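Local coordinates for acetylglutamate kinase (Streptococcus mutans, PDB 3L86), which catalyses the ATP-dependent phosphorylation of N-acetyl-L-glutamate to N-acetyl-L-glutamyl 5-phosphate, the second step of arginine biosynthesis from glutamate, at residues R97-K101 / D102-L106; G217-N221 / G222-E226; E121-Q125 / A126-C130. All blocks are in the same frame, centred on the assembly; numbering follows the deposited sequence.

Contact 1 (R97-K101 / D102-L106); sequences RVTSK and DDMVL. With NLG (N-acetyl-L-glutamate), chain C.
S100 and D103 form a capping box at the start of helix 101-125. S100 OG accepts the amide hydrogen of D103 N at 3.0 Å, and in return D103 OD2 takes the hydrogen of S100 N at 3.0 Å. This second bond is nearly straight (169°), though the amide comes from above the carboxylate plane. Serine suits the N-cap because its short hydroxyl can stand in for the carbonyl that first-turn amides lack. Aspartate suits its place because its short carboxylate can accept from S100 N. With CG anti to its carbonyl carbon (chi1 -71°) it turns back to S100, and its negative charge probably interacts favourably with the helix N-terminus. One residue upstream, T99 turns its methyl CG2 to the helix, 3.8 Å from M104 SD, while OG1 hydrogen-bonds to R97 O and to N190 ND2. Since N190 also binds N-acetyl-L-glutamate, the threonine is a second-shell residue of that pocket, between the cap and R97. The arginine is bonded to N80 through NH1, which helps to fix its planar group. Its backbone N donates to the substrate carboxylate oxygen OXT, and its NE meets the acetyl oxygen O7 at 2.6 Å, close to the guanidinium plane.

Contact 2 (G217-N221 / G222-E226); sequences GVLEN and GAVLE. With ADP (adenosine-5'-diphosphate), chain B.
L219 and V224 face each other as a non-hydrogen-bonded pair in a short antiparallel beta hairpin that also reads the adenine of ADP. The leucine side chain works for both tasks. Its CB lies 3.7 Å from adenine N1, and CG lies off the ring plane near the N1-C2 bond, 3.8 Å from C2. There the chain forks: CD1 stays near the adenine, 4.2 Å from C2, whereas CD2 turns back to V224 CG2 at 3.8 Å. A branched apolar residue suits a place between a base and a valine. The leucine backbone probably contributes to the choice of base, for L219 N donates to adenine N1 at 3.1 Å, almost straight (171°), and L219 O accepts from N6. This pair of bonds matches the donor and acceptor pattern of adenine.

The hairpin is held by L225 N donating to V218 O at 2.9 Å and by E220 N donating to A223 O, while the return bond from A223 N to E220 O is weak. N221 and G222 form the corners of a type I' turn, whose positive phi angles asparagine and glycine adopt readily. E220, its chain extended, crosses L225 at a slant, with E220 OE1 3.5 Å from L225 CD1, and that same oxygen makes a salt bridge to K236 of helix 234-238.

The loop residues I242 and V241 pack against V218 and E220, and T274 OG1 ties V218 N to L225 O. Beyond L225, strand 223-229 runs parallel to strand 274-277, which joins the hairpin to the main sheet.

Contact 3 (E121-Q125 / A126-C130); sequences EKLRQ and AGVSC
Two torsions aim R124 and C130 at each other across the turn. The arginine sets CG anti to its carbonyl carbon (chi1 -73°) and runs extended from CG to NE, so that the guanidinium lies alongside the helix, back from the turn, at the backbone of C130. The cysteine places SG between its own N and carbonyl carbon (chi1 59°), which swings the sulfur to the helix, 3.8 Å from R124 CG and equally near L123 CB. A small, polarisable thiol suits a place in contact with two alkyl groups.

Two nitrogens of R124 grip one oxygen side-on: NE donates to C130 O at 3.1 Å and NH2 at 2.9 Å. NH2 lies in the carbonyl plane of C130, while NE is tilted from it. A water joins the same pair of residues, accepting from C130 N at 3.2 Å and, weakly, from R124 NE. NH2 also has a weak bond to Q131 OE1.

The backbone turn beneath is a Schellman motif. V128 N donates to L123 O at 3.0 Å, and G127 N donates to R124 O at 2.9 Å, so carbonyls of the last turn receive amides from beyond it. G127 has the positive phi (89°) that reverses the chain, a conformation in which glycine is at ease. As is usual in this motif, apolar residues meet across the turn, with L123 CB 4.1 Å from V128 CB.

On the inner side, L123 and A126 lie on L56 of helix 53-64, and V128 touches K60 and Q63. I174 and I176 of strand 174-182 back V128, C130 and L123, so the turn packs between helix 53-64 and strand 174-182 of the main sheet, where strand 130-132 then joins strand 174-182 in parallel.

In the fold
Contacts 1 and 3 mark the two ends of helix 101-125, its capped start and its Schellman close, with centres 31 Å apart. Contact 2 comes last along the chain, in the hairpin that extends the mixed main sheet; its centre is 34 Å from that of contact 1 and 33 Å from that of contact 3. No two of the three touch. All three belong to the amino acid kinase fold. Contact 1 borders the acetylglutamate pocket and contact 2 the adenine end of the nucleotide pocket, so they belong to the two substrate sites of the kinase, whereas contact 3 lies away from both, where the helix hands over to strand 130-132 of the main sheet.

Contact 1 (R97-K101 / D102-L106)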
ATOM      1  N   ARG A  97      -3.931  -9.664  -9.597  1.00  8.67           N
ATOM      2  CA  ARG A  97      -3.095 -10.350 -10.636  1.00  8.45           C
ATOM      3  C   ARG A  97      -3.009 -11.845 -10.336  1.00  9.88           C
ATOM      4  O   ARG A  97      -2.643 -12.203  -9.214  1.00  9.33           O
ATOM      5  CB  ARG A  97      -1.647  -9.781 -10.636  1.00  8.56           C
ATOM      6  CG  ARG A  97      -0.672 -10.266 -11.787  1.00  7.76           C
ATOM      7  CD  ARG A  97       0.833  -9.777 -11.479  1.00  6.56           C
ATOM      8  NE  ARG A  97       0.789  -8.319 -11.360  1.00  9.48           N
ATOM      9  CZ  ARG A  97       0.841  -7.498 -12.411  1.00 10.45           C
ATOM     10  NH1 ARG A  97       1.027  -7.975 -13.659  1.00  7.28           N
ATOM     11  NH2 ARG A  97       0.734  -6.199 -12.212  1.00 10.63           N
ATOM     12  N   VAL A  98      -3.333 -12.681 -11.331  1.00 10.01           N
ATOM     13  CA  VAL A  98      -3.133 -14.115 -11.265  1.00 10.61           C
ATOM     14  C   VAL A  98      -1.619 -14.375 -11.336  1.00  9.51           C
ATOM     15  O   VAL A  98      -0.978 -13.893 -12.264  1.00  8.64           O
ATOM     16  CB  VAL A  98      -3.922 -14.834 -12.402  1.00 10.99           C
ATOM     17  CG1 VAL A  98      -3.636 -16.389 -12.421  1.00 11.59           C
ATOM     18  CG2 VAL A  98      -5.461 -14.602 -12.199  1.00 12.78           C
ATOM     19  N   THR A  99      -1.043 -15.059 -10.326  1.00  9.42           N
ATOM     20  CA  THR A  99       0.444 -15.096 -10.149  1.00  8.27           C
ATOM     21  C   THR A  99       0.961 -16.525  -9.980  1.00  8.64           C
ATOM     22  O   THR A  99       0.701 -17.179  -8.965  1.00  9.22           O
ATOM     23  CB  THR A  99       0.879 -14.217  -8.885  1.00 10.18           C
ATOM     24  OG1 THR A  99       0.234 -12.922  -8.925  1.00  8.49           O
ATOM     25  CG2 THR A  99       2.403 -14.020  -8.806  1.00  7.28           C
ATOM     26  N   SER A 100       1.672 -17.054 -10.955  1.00  7.78           N
ATOM     27  CA  SER A 100       2.226 -18.398 -10.785  1.00  7.45           C
ATOM     28  C   SER A 100       3.487 -18.360  -9.941  1.00  9.57           C
ATOM     29  O   SER A 100       4.057 -17.290  -9.742  1.00 10.13           O
ATOM     30  CB  SER A 100       2.583 -19.018 -12.151  1.00  8.25           C
ATOM     31  OG  SER A 100       3.749 -18.402 -12.684  1.00  6.72           O
ATOM     32  N   LYS A 101       3.970 -19.516  -9.481  1.00  8.64           N
ATOM     33  CA  LYS A 101       5.247 -19.530  -8.771  1.00 10.45           C
ATOM     34  C   LYS A 101       6.441 -18.954  -9.590  1.00 10.91           C
ATOM     35  O   LYS A 101       7.306 -18.245  -9.021  1.00 11.35           O
ATOM     36  CB  LYS A 101       5.570 -20.954  -8.349  1.00  9.44           C
ATOM     37  CG  LYS A 101       7.005 -21.133  -8.086  1.00 14.16           C
ATOM     38  CD  LYS A 101       7.265 -21.306  -6.705  1.00 17.70           C
ATOM     39  CE  LYS A 101       7.510 -22.771  -6.515  1.00 22.17           C
ATOM     40  NZ  LYS A 101       8.434 -22.985  -5.379  1.00 24.44           N
ATOM     41  N   ASP A 102       6.512 -19.264 -10.887  1.00 10.64           N
ATOM     42  CA  ASP A 102       7.521 -18.639 -11.750  1.00 11.39           C
ATOM     43  C   ASP A 102       7.325 -17.102 -11.820  1.00 11.51           C
ATOM     44  O   ASP A 102       8.318 -16.357 -11.864  1.00 12.11           O
ATOM     45  CB  ASP A 102       7.582 -19.235 -13.172  1.00 12.29           C
ATOM     46  CG  ASP A 102       8.226 -20.670 -13.213  1.00 13.84           C
ATOM     47  OD1 ASP A 102       8.964 -21.068 -12.263  1.00 12.61           O
ATOM     48  OD2 ASP A 102       7.912 -21.422 -14.180  1.00 12.40           O
ATOM     49  N   ASP A 103       6.093 -16.642 -11.848  1.00 10.04           N
ATOM     50  CA  ASP A 103       5.772 -15.232 -11.836  1.00 10.10           C
ATOM     51  C   ASP A 103       6.367 -14.429 -10.640  1.00  8.84           C
ATOM     52  O   ASP A 103       6.677 -13.266 -10.784  1.00  9.66           O
ATOM     53  CB  ASP A 103       4.260 -14.992 -11.957  1.00 10.15           C
ATOM     54  CG  ASP A 103       3.691 -15.325 -13.359  1.00 11.62           C
ATOM     55  OD1 ASP A 103       4.394 -15.385 -14.351  1.00  9.09           O
ATOM     56  OD2 ASP A 103       2.527 -15.513 -13.419  1.00  8.87           O
ATOM     57  N   MET A 104       6.482 -15.081  -9.505  1.00  8.67           N
ATOM     58  CA  MET A 104       6.930 -14.460  -8.259  1.00  8.25           C
ATOM     59  C   MET A 104       8.362 -13.942  -8.385  1.00  8.09           C
ATOM     60  O   MET A 104       8.755 -12.953  -7.768  1.00  7.56           O
ATOM     61  CB  MET A 104       6.829 -15.459  -7.075  1.00  9.02           C
ATOM     62  CG  MET A 104       5.374 -15.665  -6.486  1.00  8.44           C
ATOM     63  SD  MET A 104       4.687 -14.089  -5.790  1.00  7.70           S
ATOM     64  CE  MET A 104       5.921 -13.426  -4.592  1.00  6.42           C
ATOM     65  N   VAL A 105       9.181 -14.617  -9.180  1.00  9.21           N
ATOM     66  CA  VAL A 105      10.548 -14.089  -9.450  1.00  7.86           C
ATOM     67  C   VAL A 105      10.453 -12.663 -10.046  1.00  8.42           C
ATOM     68  O   VAL A 105      11.201 -11.752  -9.671  1.00  8.00           O
ATOM     69  CB  VAL A 105      11.324 -14.984 -10.490  1.00  7.53           C
ATOM     70  CG1 VAL A 105      12.629 -14.273 -10.946  1.00  7.03           C
ATOM     71  CG2 VAL A 105      11.678 -16.354  -9.880  1.00  8.44           C
ATOM     72  N   LEU A 106       9.554 -12.488 -11.013  1.00  8.02           N
ATOM     73  CA  LEU A 106       9.319 -11.183 -11.653  1.00  7.18           C
ATOM     74  C   LEU A 106       8.731 -10.151 -10.675  1.00  7.44           C
ATOM     75  O   LEU A 106       9.179  -8.986 -10.634  1.00  5.80           O
ATOM     76  CB  LEU A 106       8.373 -11.373 -12.878  1.00  7.94           C
ATOM     77  CG  LEU A 106       8.946 -12.372 -13.916  1.00 10.78           C
ATOM     78  CD1 LEU A 106       7.926 -12.745 -15.041  1.00 11.26           C
ATOM     79  CD2 LEU A 106      10.118 -11.683 -14.511  1.00  9.44           C
TER
HETATM   80  CA  NLG C 247      -0.517  -6.806  -6.582  1.00 10.85           C
HETATM   81  C   NLG C 247      -1.458  -7.869  -6.537  1.00 11.88           C
HETATM   82  OXT NLG C 247      -2.391  -8.034  -7.330  1.00 10.26           O
HETATM   83  O   NLG C 247      -1.696  -8.734  -5.777  1.00 16.79           O
HETATM   84  CB  NLG C 247       0.740  -6.208  -5.925  1.00  9.78           C
HETATM   85  CG  NLG C 247       1.292  -4.781  -6.338  1.00 11.37           C
HETATM   86  CD  NLG C 247       0.459  -3.435  -6.219  1.00 12.44           C
HETATM   87  OE1 NLG C 247      -0.528  -3.461  -5.543  1.00 10.49           O
HETATM   88  OE2 NLG C 247       0.741  -2.376  -6.804  1.00 10.57           O
HETATM   89  C7  NLG C 247       0.093  -6.434  -8.818  1.00  7.75           C
HETATM   90  C8  NLG C 247       0.067  -5.592  -9.684  1.00  2.00           C
HETATM   91  O7  NLG C 247       0.564  -7.544  -8.880  1.00 11.42           O
HETATM   92  N2  NLG C 247      -0.431  -6.214  -7.674  1.00 13.50           N

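Contact 2 (G217-N221 / G222-E226)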
ATOM      1  N   GLY A 217      -8.848  11.714  -6.733  1.00  8.56           N
ATOM      2  CA  GLY A 217      -9.810  11.354  -5.707  1.00  8.67           C
ATOM      3  C   GLY A 217     -10.579  10.185  -6.299  1.00 10.82           C
ATOM      4  O   GLY A 217     -10.176   9.627  -7.331  1.00 10.24           O
ATOM      5  N   VAL A 218     -11.662   9.777  -5.625  1.00 10.47           N
ATOM      6  CA  VAL A 218     -12.627   8.854  -6.220  1.00 10.41           C
ATOM      7  C   VAL A 218     -13.569   9.727  -7.062  1.00 11.78           C
ATOM      8  O   VAL A 218     -14.150  10.676  -6.550  1.00 10.46           O
ATOM      9  CB  VAL A 218     -13.500   8.209  -5.106  1.00 11.10           C
ATOM     10  CG1 VAL A 218     -14.498   7.173  -5.734  1.00 11.48           C
ATOM     11  CG2 VAL A 218     -12.577   7.506  -4.040  1.00 11.85           C
ATOM     12  N   LEU A 219     -13.723   9.387  -8.335  1.00 12.75           N
ATOM     13  CA  LEU A 219     -14.459  10.213  -9.284  1.00 14.07           C
ATOM     14  C   LEU A 219     -15.873   9.631  -9.485  1.00 14.87           C
ATOM     15  O   LEU A 219     -16.051   8.400  -9.477  1.00 15.18           O
ATOM     16  CB  LEU A 219     -13.697  10.214 -10.608  1.00 14.31           C
ATOM     17  CG  LEU A 219     -12.184  10.493 -10.490  1.00 12.76           C
ATOM     18  CD1 LEU A 219     -11.620  10.508 -11.843  1.00 12.22           C
ATOM     19  CD2 LEU A 219     -11.932  11.836  -9.828  1.00 14.92           C
ATOM     20  N   GLU A 220     -16.870  10.510  -9.558  1.00 16.28           N
ATOM     21  CA  GLU A 220     -18.253  10.114  -9.813  1.00 16.79           C
ATOM     22  C   GLU A 220     -18.914  11.231 -10.598  1.00 17.46           C
ATOM     23  O   GLU A 220     -18.861  12.399 -10.177  1.00 15.86           O
ATOM     24  CB  GLU A 220     -19.036   9.883  -8.517  1.00 16.84           C
ATOM     25  CG  GLU A 220     -20.467   9.244  -8.730  1.00 21.75           C
ATOM     26  CD  GLU A 220     -21.170   8.878  -7.409  1.00 27.61           C
ATOM     27  OE1 GLU A 220     -20.568   9.117  -6.362  1.00 27.85           O
ATOM     28  OE2 GLU A 220     -22.312   8.345  -7.415  1.00 30.92           O
ATOM     29  N   ASN A 221     -19.525  10.862 -11.737  1.00 18.42           N
ATOM     30  CA  ASN A 221     -20.225  11.834 -12.621  1.00 18.68           C
ATOM     31  C   ASN A 221     -19.342  13.004 -12.981  1.00 17.77           C
ATOM     32  O   ASN A 221     -19.808  14.137 -12.967  1.00 17.67           O
ATOM     33  CB  ASN A 221     -21.470  12.412 -11.929  1.00 20.04           C
ATOM     34  CG  ASN A 221     -22.609  11.396 -11.814  1.00 22.38           C
ATOM     35  OD1 ASN A 221     -23.313  11.357 -10.802  1.00 27.57           O
ATOM     36  ND2 ASN A 221     -22.781  10.579 -12.837  1.00 25.21           N
ATOM     37  N   GLY A 222     -18.058  12.743 -13.216  1.00 17.09           N
ATOM     38  CA  GLY A 222     -17.154  13.714 -13.833  1.00 14.98           C
ATOM     39  C   GLY A 222     -16.530  14.752 -12.937  1.00 14.21           C
ATOM     40  O   GLY A 222     -16.056  15.792 -13.429  1.00 12.85           O
ATOM     41  N   ALA A 223     -16.515  14.475 -11.630  1.00 14.10           N
ATOM     42  CA  ALA A 223     -15.892  15.332 -10.634  1.00 14.64           C
ATOM     43  C   ALA A 223     -15.391  14.452  -9.464  1.00 15.69           C
ATOM     44  O   ALA A 223     -15.822  13.314  -9.314  1.00 15.71           O
ATOM     45  CB  ALA A 223     -16.885  16.407 -10.118  1.00 14.81           C
ATOM     46  N   VAL A 224     -14.467  14.989  -8.662  1.00 16.70           N
ATOM     47  CA  VAL A 224     -13.934  14.318  -7.473  1.00 16.83           C
ATOM     48  C   VAL A 224     -14.987  14.314  -6.358  1.00 17.74           C
ATOM     49  O   VAL A 224     -15.600  15.340  -6.093  1.00 18.69           O
ATOM     50  CB  VAL A 224     -12.708  15.120  -6.928  1.00 16.65           C
ATOM     51  CG1 VAL A 224     -12.315  14.639  -5.557  1.00 17.15           C
ATOM     52  CG2 VAL A 224     -11.458  15.105  -7.904  1.00 12.01           C
ATOM     53  N   LEU A 225     -15.222  13.190  -5.691  1.00 18.40           N
ATOM     54  CA  LEU A 225     -16.090  13.220  -4.497  1.00 18.60           C
ATOM     55  C   LEU A 225     -15.311  13.676  -3.317  1.00 19.36           C
ATOM     56  O   LEU A 225     -14.300  13.029  -2.955  1.00 19.68           O
ATOM     57  CB  LEU A 225     -16.556  11.809  -4.124  1.00 18.19           C
ATOM     58  CG  LEU A 225     -17.618  11.098  -4.928  1.00 18.79           C
ATOM     59  CD1 LEU A 225     -17.853   9.777  -4.240  1.00 19.03           C
ATOM     60  CD2 LEU A 225     -18.916  11.930  -4.981  1.00 18.52           C
ATOM     61  N   GLU A 226     -15.766  14.730  -2.646  1.00 18.75           N
ATOM     62  CA  GLU A 226     -15.036  15.223  -1.498  1.00 18.34           C
ATOM     63  C   GLU A 226     -15.051  14.262  -0.258  1.00 19.45           C
ATOM     64  O   GLU A 226     -14.038  14.123   0.429  1.00 17.28           O
ATOM     65  CB  GLU A 226     -15.511  16.621  -1.126  1.00 19.62           C
TER
HETATM   66  PB  ADP B 246      -2.280   2.279  -7.758  1.00 11.56           P
HETATM   67  O1B ADP B 246      -2.777   1.223  -6.812  1.00  8.22           O
HETATM   68  O2B ADP B 246      -2.106   3.674  -7.142  1.00 14.11           O
HETATM   69  O3B ADP B 246      -1.032   1.845  -8.443  1.00 14.03           O
HETATM   70  PA  ADP B 246      -4.496   1.434  -9.565  1.00 11.66           P
HETATM   71  O1A ADP B 246      -4.519   1.526 -11.086  1.00  9.59           O
HETATM   72  O2A ADP B 246      -4.375   0.060  -8.969  1.00 10.70           O
HETATM   73  O3A ADP B 246      -3.372   2.475  -8.945  1.00 10.47           O
HETATM   74  O5' ADP B 246      -5.874   2.143  -9.107  1.00 10.98           O
HETATM   75  C5' ADP B 246      -6.122   3.514  -9.507  1.00 11.94           C
HETATM   76  C4' ADP B 246      -6.995   3.510 -10.797  1.00 11.70           C
HETATM   77  O4' ADP B 246      -8.348   3.054 -10.590  1.00 13.54           O
HETATM   78  C3' ADP B 246      -7.166   4.891 -11.448  1.00 10.85           C
HETATM   79  O3' ADP B 246      -5.993   5.172 -12.203  1.00  8.39           O
HETATM   80  C2' ADP B 246      -8.350   4.686 -12.385  1.00 12.56           C
HETATM   81  O2' ADP B 246      -7.813   4.239 -13.625  1.00 11.32           O
HETATM   82  C1' ADP B 246      -9.073   3.476 -11.799  1.00 13.46           C
HETATM   83  N9  ADP B 246     -10.466   3.824 -11.408  1.00 13.19           N
HETATM   84  C8  ADP B 246     -11.535   3.016 -11.659  1.00 13.71           C
HETATM   85  N7  ADP B 246     -12.663   3.580 -11.150  1.00 13.61           N
HETATM   86  C5  ADP B 246     -12.305   4.768 -10.603  1.00 11.60           C
HETATM   87  C6  ADP B 246     -12.992   5.877  -9.946  1.00 11.39           C
HETATM   88  N6  ADP B 246     -14.325   5.810  -9.686  1.00 13.65           N
HETATM   89  N1  ADP B 246     -12.259   6.934  -9.500  1.00  9.89           N
HETATM   90  C2  ADP B 246     -10.953   7.012  -9.700  1.00  9.49           C
HETATM   91  N3  ADP B 246     -10.258   6.046 -10.299  1.00 12.50           N
HETATM   92  C4  ADP B 246     -10.867   4.922 -10.783  1.00 10.73           C

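Contact 3 (E121-Q125 / A126-C130)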
ATOM      1  N   GLU A 121      16.205   5.807  -1.997  1.00 10.89           N
ATOM      2  CA  GLU A 121      17.221   6.774  -2.454  1.00 12.38           C
ATOM      3  C   GLU A 121      16.651   8.238  -2.509  1.00 12.47           C
ATOM      4  O   GLU A 121      17.299   9.163  -2.040  1.00 13.53           O
ATOM      5  CB  GLU A 121      17.878   6.355  -3.797  1.00 12.65           C
ATOM      6  CG  GLU A 121      18.540   4.953  -3.767  1.00 14.17           C
ATOM      7  CD  GLU A 121      18.887   4.363  -5.155  1.00 21.90           C
ATOM      8  OE1 GLU A 121      18.215   4.645  -6.191  1.00 23.76           O
ATOM      9  OE2 GLU A 121      19.832   3.539  -5.209  1.00 26.57           O
ATOM     10  N   LYS A 122      15.472   8.457  -3.081  1.00 12.04           N
ATOM     11  CA  LYS A 122      14.885   9.826  -3.110  1.00 11.13           C
ATOM     12  C   LYS A 122      14.677  10.417  -1.706  1.00 11.65           C
ATOM     13  O   LYS A 122      14.953  11.639  -1.465  1.00 11.71           O
ATOM     14  CB  LYS A 122      13.550   9.863  -3.877  1.00 11.77           C
ATOM     15  CG  LYS A 122      13.612   9.564  -5.375  1.00 14.00           C
ATOM     16  CD  LYS A 122      14.125  10.789  -6.122  1.00 20.63           C
ATOM     17  CE  LYS A 122      14.051  10.588  -7.625  1.00 23.68           C
ATOM     18  NZ  LYS A 122      15.279   9.994  -8.171  1.00 25.75           N
ATOM     19  N   LEU A 123      14.171   9.592  -0.772  1.00 11.09           N
ATOM     20  CA  LEU A 123      13.977  10.016   0.630  1.00  9.87           C
ATOM     21  C   LEU A 123      15.314  10.323   1.353  1.00 11.87           C
ATOM     22  O   LEU A 123      15.469  11.400   2.017  1.00 11.08           O
ATOM     23  CB  LEU A 123      13.170   8.960   1.415  1.00  8.71           C
ATOM     24  CG  LEU A 123      11.664   8.834   1.078  1.00  9.29           C
ATOM     25  CD1 LEU A 123      10.996   7.512   1.590  1.00  7.20           C
ATOM     26  CD2 LEU A 123      10.923  10.044   1.657  1.00  8.49           C
ATOM     27  N   ARG A 124      16.280   9.396   1.276  1.00 11.45           N
ATOM     28  CA  ARG A 124      17.597   9.665   1.864  1.00 12.46           C
ATOM     29  C   ARG A 124      18.272  10.906   1.282  1.00 13.25           C
ATOM     30  O   ARG A 124      18.832  11.720   2.022  1.00 15.25           O
ATOM     31  CB  ARG A 124      18.503   8.430   1.834  1.00 12.14           C
ATOM     32  CG  ARG A 124      18.114   7.350   2.847  1.00 13.21           C
ATOM     33  CD  ARG A 124      18.956   6.031   2.672  1.00 14.83           C
ATOM     34  NE  ARG A 124      18.739   5.106   3.787  1.00 14.39           N
ATOM     35  CZ  ARG A 124      19.348   3.931   3.930  1.00 15.88           C
ATOM     36  NH1 ARG A 124      20.211   3.493   3.040  1.00 16.38           N
ATOM     37  NH2 ARG A 124      19.087   3.172   4.962  1.00 17.39           N
ATOM     38  N   GLN A 125      18.221  11.074  -0.029  1.00 14.04           N
ATOM     39  CA  GLN A 125      18.772  12.263  -0.643  1.00 16.45           C
ATOM     40  C   GLN A 125      18.090  13.518  -0.114  1.00 16.59           C
ATOM     41  O   GLN A 125      18.687  14.602  -0.105  1.00 16.91           O
ATOM     42  CB  GLN A 125      18.685  12.201  -2.185  1.00 16.98           C
ATOM     43  CG  GLN A 125      19.899  11.548  -2.789  1.00 23.60           C
ATOM     44  CD  GLN A 125      19.631  10.680  -3.993  1.00 28.21           C
ATOM     45  OE1 GLN A 125      18.701  10.918  -4.777  1.00 33.63           O
ATOM     46  NE2 GLN A 125      20.461   9.647  -4.156  1.00 30.47           N
ATOM     47  N   ALA A 126      16.854  13.394   0.350  1.00 15.36           N
ATOM     48  CA  ALA A 126      16.197  14.570   0.886  1.00 14.52           C
ATOM     49  C   ALA A 126      16.425  14.762   2.387  1.00 14.58           C
ATOM     50  O   ALA A 126      15.811  15.642   2.970  1.00 15.13           O
ATOM     51  CB  ALA A 126      14.683  14.571   0.544  1.00 14.38           C
ATOM     52  N   GLY A 127      17.277  13.948   3.026  1.00 12.77           N
ATOM     53  CA  GLY A 127      17.514  14.074   4.466  1.00 11.62           C
ATOM     54  C   GLY A 127      16.585  13.281   5.390  1.00 12.35           C
ATOM     55  O   GLY A 127      16.727  13.338   6.605  1.00 11.21           O
ATOM     56  N   VAL A 128      15.660  12.496   4.829  1.00 11.18           N
ATOM     57  CA  VAL A 128      14.831  11.562   5.636  1.00 10.32           C
ATOM     58  C   VAL A 128      15.583  10.278   6.043  1.00 12.58           C
ATOM     59  O   VAL A 128      16.240   9.635   5.204  1.00 14.28           O
ATOM     60  CB  VAL A 128      13.556  11.171   4.865  1.00  9.42           C
ATOM     61  CG1 VAL A 128      12.696  10.188   5.682  1.00  8.67           C
ATOM     62  CG2 VAL A 128      12.769  12.431   4.538  1.00  5.32           C
ATOM     63  N   SER A 129      15.501   9.920   7.317  1.00 11.88           N
ATOM     64  CA  SER A 129      16.058   8.684   7.809  1.00 14.47           C
ATOM     65  C   SER A 129      15.060   7.529   7.658  1.00 12.72           C
ATOM     66  O   SER A 129      13.963   7.599   8.197  1.00 12.41           O
ATOM     67  CB  SER A 129      16.523   8.855   9.275  1.00 15.27           C
ATOM     68  OG  SER A 129      16.489   7.591   9.929  1.00 21.45           O
ATOM     69  N   CYS A 130      15.442   6.495   6.895  1.00 12.01           N
ATOM     70  CA  CYS A 130      14.538   5.405   6.471  1.00 11.86           C
ATOM     71  C   CYS A 130      15.361   4.165   6.041  1.00 12.74           C
ATOM     72  O   CYS A 130      16.574   4.279   5.821  1.00 12.64           O
ATOM     73  CB  CYS A 130      13.664   5.834   5.252  1.00  9.21           C
ATOM     74  SG  CYS A 130      14.572   6.353   3.743  1.00 10.95           S
TER
HETATM   75  O   HOH W   1      19.374  10.864   4.979  1.00 16.45           O
HETATM   76  O   HOH W   2      18.628   6.687   6.554  1.00 19.08           O